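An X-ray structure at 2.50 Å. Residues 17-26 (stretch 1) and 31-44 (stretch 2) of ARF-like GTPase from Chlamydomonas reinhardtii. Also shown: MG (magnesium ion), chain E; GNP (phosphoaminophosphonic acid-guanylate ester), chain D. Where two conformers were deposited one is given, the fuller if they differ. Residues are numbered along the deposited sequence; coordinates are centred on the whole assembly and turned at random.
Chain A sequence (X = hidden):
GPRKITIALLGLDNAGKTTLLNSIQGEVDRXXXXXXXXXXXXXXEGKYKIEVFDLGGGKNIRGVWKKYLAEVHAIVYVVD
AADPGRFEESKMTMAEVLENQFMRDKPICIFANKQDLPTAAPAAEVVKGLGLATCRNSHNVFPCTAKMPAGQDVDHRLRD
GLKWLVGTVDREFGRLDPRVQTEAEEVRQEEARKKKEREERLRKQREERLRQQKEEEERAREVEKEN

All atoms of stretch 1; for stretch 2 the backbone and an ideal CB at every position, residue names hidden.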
# COMPACT_ATOMS: atom_id res chain seq x y z
N LYS A 17 -2.64 7.98 2.87
CA LYS A 17 -1.86 6.83 3.34
C LYS A 17 -1.53 7.00 4.80
O LYS A 17 -1.78 6.12 5.63
CB LYS A 17 -0.56 6.73 2.58
CG LYS A 17 -0.72 6.61 1.09
CD LYS A 17 0.63 6.53 0.35
CE LYS A 17 1.33 7.88 0.32
NZ LYS A 17 0.65 8.85 -0.56
N THR A 18 -0.95 8.15 5.15
CA THR A 18 -0.56 8.37 6.53
C THR A 18 -1.78 8.30 7.46
O THR A 18 -1.73 7.66 8.50
CB THR A 18 0.27 9.64 6.65
OG1 THR A 18 1.40 9.54 5.77
CG2 THR A 18 0.83 9.87 8.08
N THR A 19 -2.90 8.89 7.05
CA THR A 19 -4.13 8.84 7.85
C THR A 19 -4.64 7.40 7.97
O THR A 19 -5.10 6.96 9.00
CB THR A 19 -5.21 9.73 7.24
OG1 THR A 19 -4.65 11.04 6.97
CG2 THR A 19 -6.45 9.89 8.18
N LEU A 20 -4.51 6.65 6.89
CA LEU A 20 -4.95 5.28 6.88
C LEU A 20 -4.09 4.44 7.81
O LEU A 20 -4.56 3.67 8.63
CB LEU A 20 -4.94 4.75 5.46
CG LEU A 20 -5.56 3.38 5.29
CD1 LEU A 20 -6.26 3.34 3.93
CD2 LEU A 20 -4.48 2.32 5.45
N LEU A 21 -2.80 4.67 7.76
CA LEU A 21 -1.93 3.96 8.67
C LEU A 21 -2.24 4.24 10.12
O LEU A 21 -2.32 3.32 10.90
CB LEU A 21 -0.49 4.34 8.42
CG LEU A 21 0.47 3.44 9.19
CD1 LEU A 21 0.03 1.98 8.97
CD2 LEU A 21 1.91 3.71 8.81
N ASN A 22 -2.39 5.51 10.48
CA ASN A 22 -2.84 5.88 11.81
C ASN A 22 -4.12 5.15 12.16
O ASN A 22 -4.18 4.49 13.17
CB ASN A 22 -3.03 7.40 11.98
CG ASN A 22 -1.72 8.18 11.88
OD1 ASN A 22 -0.61 7.62 12.07
ND2 ASN A 22 -1.82 9.46 11.56
N SER A 23 -5.13 5.23 11.32
CA SER A 23 -6.44 4.67 11.66
C SER A 23 -6.41 3.17 11.78
O SER A 23 -7.19 2.58 12.50
CB SER A 23 -7.48 5.09 10.63
OG SER A 23 -7.74 6.49 10.77
N ILE A 24 -5.51 2.53 11.04
CA ILE A 24 -5.42 1.08 11.08
C ILE A 24 -4.81 0.61 12.39
O ILE A 24 -5.14 -0.49 12.86
CB ILE A 24 -4.69 0.53 9.85
CG1 ILE A 24 -5.35 -0.70 9.32
CG2 ILE A 24 -3.26 0.22 10.14
CD1 ILE A 24 -4.96 -0.93 7.88
N GLN A 25 -3.94 1.46 12.95
CA GLN A 25 -3.33 1.28 14.27
C GLN A 25 -4.20 1.86 15.42
O GLN A 25 -3.68 2.14 16.50
CB GLN A 25 -1.96 1.99 14.30
CG GLN A 25 -0.73 1.14 14.00
CD GLN A 25 0.12 0.82 15.23
OE1 GLN A 25 0.28 1.65 16.15
NE2 GLN A 25 0.67 -0.39 15.25
N GLY A 26 -5.49 2.06 15.19
CA GLY A 26 -6.41 2.47 16.25
C GLY A 26 -6.45 3.94 16.55
O GLY A 26 -7.52 4.45 16.86
N UNK A 31 -3.28 14.30 13.63
CA UNK A 31 -2.99 15.25 12.57
C UNK A 31 -1.83 14.74 11.76
O UNK A 31 -0.97 14.01 12.28
CB UNK A 31 -2.69 16.64 13.13
N UNK A 32 -1.84 15.10 10.47
CA UNK A 32 -0.86 14.62 9.52
C UNK A 32 -0.43 15.75 8.63
O UNK A 32 -1.25 16.58 8.22
CB UNK A 32 -1.41 13.46 8.69
N UNK A 33 0.84 15.75 8.27
CA UNK A 33 1.37 16.67 7.27
C UNK A 33 1.88 15.77 6.17
O UNK A 33 2.13 14.62 6.40
CB UNK A 33 2.46 17.59 7.82
N UNK A 34 2.07 16.31 4.97
CA UNK A 34 2.73 15.56 3.91
C UNK A 34 4.00 14.82 4.36
O UNK A 34 4.84 15.35 5.05
CB UNK A 34 3.08 16.51 2.77
N UNK A 35 4.12 13.57 3.96
CA UNK A 35 5.25 12.77 4.33
C UNK A 35 6.41 13.03 3.36
O UNK A 35 6.33 12.69 2.19
CB UNK A 35 4.87 11.29 4.35
N UNK A 36 7.45 13.70 3.84
CA UNK A 36 8.70 13.86 3.08
C UNK A 36 9.72 12.91 3.68
O UNK A 36 10.68 13.36 4.28
CB UNK A 36 9.21 15.30 3.11
N UNK A 37 9.46 11.62 3.59
CA UNK A 37 10.38 10.60 4.07
C UNK A 37 9.48 9.40 4.15
O UNK A 37 8.76 9.11 3.15
CB UNK A 37 11.06 10.94 5.40
N UNK A 38 9.48 8.75 5.32
CA UNK A 38 8.51 7.75 5.63
C UNK A 38 8.23 7.52 7.13
O UNK A 38 9.05 7.84 8.04
CB UNK A 38 8.97 6.44 4.99
N UNK A 39 7.08 6.92 7.36
CA UNK A 39 6.65 6.43 8.66
C UNK A 39 6.68 4.90 8.58
O UNK A 39 6.45 4.32 7.52
CB UNK A 39 5.26 6.96 9.03
N UNK A 40 6.90 4.23 9.69
CA UNK A 40 7.12 2.79 9.75
C UNK A 40 6.43 2.34 10.99
O UNK A 40 6.68 2.88 12.04
CB UNK A 40 8.60 2.41 9.75
N UNK A 41 5.57 1.34 10.91
CA UNK A 41 5.04 0.73 12.12
C UNK A 41 4.77 -0.76 11.93
O UNK A 41 4.94 -1.30 10.85
CB UNK A 41 3.76 1.44 12.55
N UNK A 42 4.34 -1.40 13.00
CA UNK A 42 4.12 -2.82 13.04
C UNK A 42 2.72 -3.12 13.51
O UNK A 42 2.20 -2.45 14.38
CB UNK A 42 5.15 -3.50 13.94
N UNK A 43 2.08 -4.08 12.84
CA UNK A 43 0.71 -4.47 13.10
C UNK A 43 0.67 -5.96 13.36
O UNK A 43 1.46 -6.70 12.80
CB UNK A 43 -0.21 -4.09 11.94
N UNK A 44 -0.35 -6.40 14.08
CA UNK A 44 -0.68 -7.82 14.19
C UNK A 44 -1.93 -8.15 13.37
O UNK A 44 -2.88 -7.41 13.38
CB UNK A 44 -0.89 -8.21 15.66
MG MG E . 1.82 10.71 4.36
PG GNP D . 1.65 12.18 1.33
O1G GNP D . 2.25 11.92 2.81
O2G GNP D . 1.81 10.91 0.42
O3G GNP D . 2.30 13.48 0.80
N3B GNP D . -0.03 12.32 1.50
PB GNP D . -0.84 11.10 2.33
O1B GNP D . 0.03 10.48 3.54
O2B GNP D . -1.23 10.08 1.29
O3A GNP D . -2.14 11.87 2.82
PA GNP D . -2.63 12.11 4.32
O1A GNP D . -1.63 13.09 4.81
O2A GNP D . -2.84 10.78 4.94
O5' GNP D . -4.04 12.79 3.99
C5' GNP D . -4.10 13.89 3.04
C4' GNP D . -5.30 14.82 3.37
O4' GNP D . -6.48 14.02 3.19
C3' GNP D . -5.39 15.24 4.83
O3' GNP D . -6.17 16.41 5.02
C2' GNP D . -6.21 14.17 5.46
O2' GNP D . -6.89 14.55 6.62
C1' GNP D . -7.23 13.94 4.39
N9 GNP D . -7.94 12.66 4.44
C8 GNP D . -7.36 11.47 4.57
N7 GNP D . -8.28 10.49 4.51
C5 GNP D . -9.47 11.07 4.36
C6 GNP D . -10.85 10.56 4.27
O6 GNP D . -11.11 9.34 4.33
N1 GNP D . -11.81 11.44 4.10
C2 GNP D . -11.58 12.79 4.03
N2 GNP D . -12.64 13.58 3.88
N3 GNP D . -10.34 13.34 4.11
C4 GNP D . -9.26 12.51 4.31

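Position 31 opens the stretch. Its CA-to-CB bond points away from stretch 1, and nothing there lies within 5.5 Å of the ideal CB. Almost any polar residue would suit. It is Asp-31, poorly ordered.

Position 32 points toward the helix. Its ideal CB lies 4.3 Å from Thr-18 CG2, 4.4 Å from Thr-19 OG1 and 4.9 Å from Asn-22 ND2. The space is shallow and mixed in character, so a small or branched side chain fits: Ala, Val, Ser or Thr. The residue is Thr-32. Its CG2 packs 3.9 Å from Thr-18 CG2 and 3.6 Å from Asn-22 ND2. Water 1 joins Thr-32 OG1 (3.1 Å) to Thr-19 OG1 (2.9 Å) and also reaches the ribose atom GNP O2'.

Positions 33 and 34 point away, with no part of stretch 1 near either CB. The phi of -46° at 34 is compatible with proline, while 33 sets little limit. They are Thr-33 and Pro-34. Thr-33 does not touch stretch 1, but its O accepts a hydrogen bond at 2.8 Å from the O of water 2, a magnesium ligand.

Position 35 points toward stretch 1, with its ideal CB 4.1 Å from Thr-18 OG1. The magnesium ion is close by, so a short oxygen-bearing side chain is favoured: Ser, Thr or perhaps Asp. It is Thr-35. Thr-18 OG1 binds the ion at 1.9 Å and Thr-35 OG1 binds it at 2.0 Å. These two oxygens are 2.9 Å apart because they share the metal, and they are not hydrogen-bonded. Thr-35 N also donates to GNP O1G at 2.7 Å.

Positions 36 and 37 are out of reach of stretch 1. Many residues would suit 36, which is Phe-36. Position 37 has phi 163° and psi -127°, a combination that favours glycine, and it is Gly-37.

The strand begins at 38. Its CB points sideways into open space and sets no clear preference; Phe-38 leads its ring away.

Position 39 points toward the helix, with its ideal CB 4.7 Å from Leu-21 CD2 and 5.4 Å from Thr-18 CG2. A medium side chain, apolar or polar, would fill the gap. Asn-39 does so, with ND2 3.5 Å from Thr-18 CG2.

Position 40 points away and tolerates most residues; it is Ser-40.

Position 41 again points toward the helix, with Leu-21 CD2 at 4.7 Å and Gln-25 NE2 at 4.5 Å from the ideal CB. Val, Ile or Thr would fit. In Thr-41, CG2 packs 3.5 Å from Leu-21 CD2.

Position 42 points away, and a beta-branched or polar residue suits a strand there. It is Thr-42, whose backbone O lies 2.7 Å from Gln-25 NE2.

Position 43 points sideways, with Gln-25 NE2 5.0 Å from the ideal CB and Ile-24 within reach of a longer side chain. Leu, Ile or Met would suit. The end of Leu-43 comes nearer to stretch 1: CD1 meets Ile-24 CG2 at 3.7 Å, and CD2 meets Gln-25 CG at 3.5 Å.

Position 44 is out of reach and open to many residues. It is Asn-44.

Stretch 2, residues 31-44: DTTPTFGFNSTTLN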
# COMPACT_ATOMS: atom_id res chain seq x y z
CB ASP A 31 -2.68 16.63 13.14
CG ASP A 31 -3.93 17.42 13.44
OD1 ASP A 31 -4.13 17.77 14.62
OD2 ASP A 31 -4.71 17.66 12.49
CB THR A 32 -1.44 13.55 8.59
OG1 THR A 32 -2.49 14.14 7.81
CG2 THR A 32 -1.94 12.34 9.35
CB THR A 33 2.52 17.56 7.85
OG1 THR A 33 3.37 16.77 8.71
CG2 THR A 33 1.96 18.72 8.71
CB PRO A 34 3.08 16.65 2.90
CG PRO A 34 1.96 17.65 3.06
CD PRO A 34 1.75 17.69 4.55
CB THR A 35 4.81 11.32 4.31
OG1 THR A 35 3.61 11.22 5.10
CG2 THR A 35 5.90 10.38 4.81
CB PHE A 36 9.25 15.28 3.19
CG PHE A 36 8.49 16.32 2.42
CD1 PHE A 36 7.26 16.79 2.88
CD2 PHE A 36 9.02 16.87 1.27
CE1 PHE A 36 6.57 17.76 2.18
CE2 PHE A 36 8.34 17.86 0.57
CZ PHE A 36 7.12 18.30 1.02
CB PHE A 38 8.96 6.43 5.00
CG PHE A 38 10.07 5.75 5.75
CD1 PHE A 38 9.79 4.86 6.79
CD2 PHE A 38 11.37 5.94 5.40
CE1 PHE A 38 10.82 4.20 7.48
CE2 PHE A 38 12.41 5.31 6.10
CZ PHE A 38 12.13 4.43 7.14
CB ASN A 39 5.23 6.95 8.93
CG ASN A 39 5.12 8.49 8.77
OD1 ASN A 39 5.84 9.25 9.43
ND2 ASN A 39 4.20 8.95 7.93
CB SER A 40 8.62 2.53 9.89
OG SER A 40 8.98 1.21 10.21
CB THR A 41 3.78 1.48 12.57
OG1 THR A 41 2.64 0.64 12.44
CG2 THR A 41 3.58 2.67 11.69
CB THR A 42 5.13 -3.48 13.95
OG1 THR A 42 6.41 -3.48 13.30
CG2 THR A 42 4.70 -4.92 14.25
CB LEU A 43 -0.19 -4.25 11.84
CG LEU A 43 -0.32 -2.87 11.24
CD1 LEU A 43 -1.31 -2.90 10.11
CD2 LEU A 43 -0.77 -1.87 12.27
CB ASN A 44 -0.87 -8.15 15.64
CG ASN A 44 0.41 -8.04 16.41
OD1 ASN A 44 1.47 -8.27 15.84
ND2 ASN A 44 0.33 -7.70 17.68
O HOH W 1 -5.37 13.25 8.68
O HOH W 2 0.98 12.30 5.40
O HOH W 3 2.61 9.16 3.30
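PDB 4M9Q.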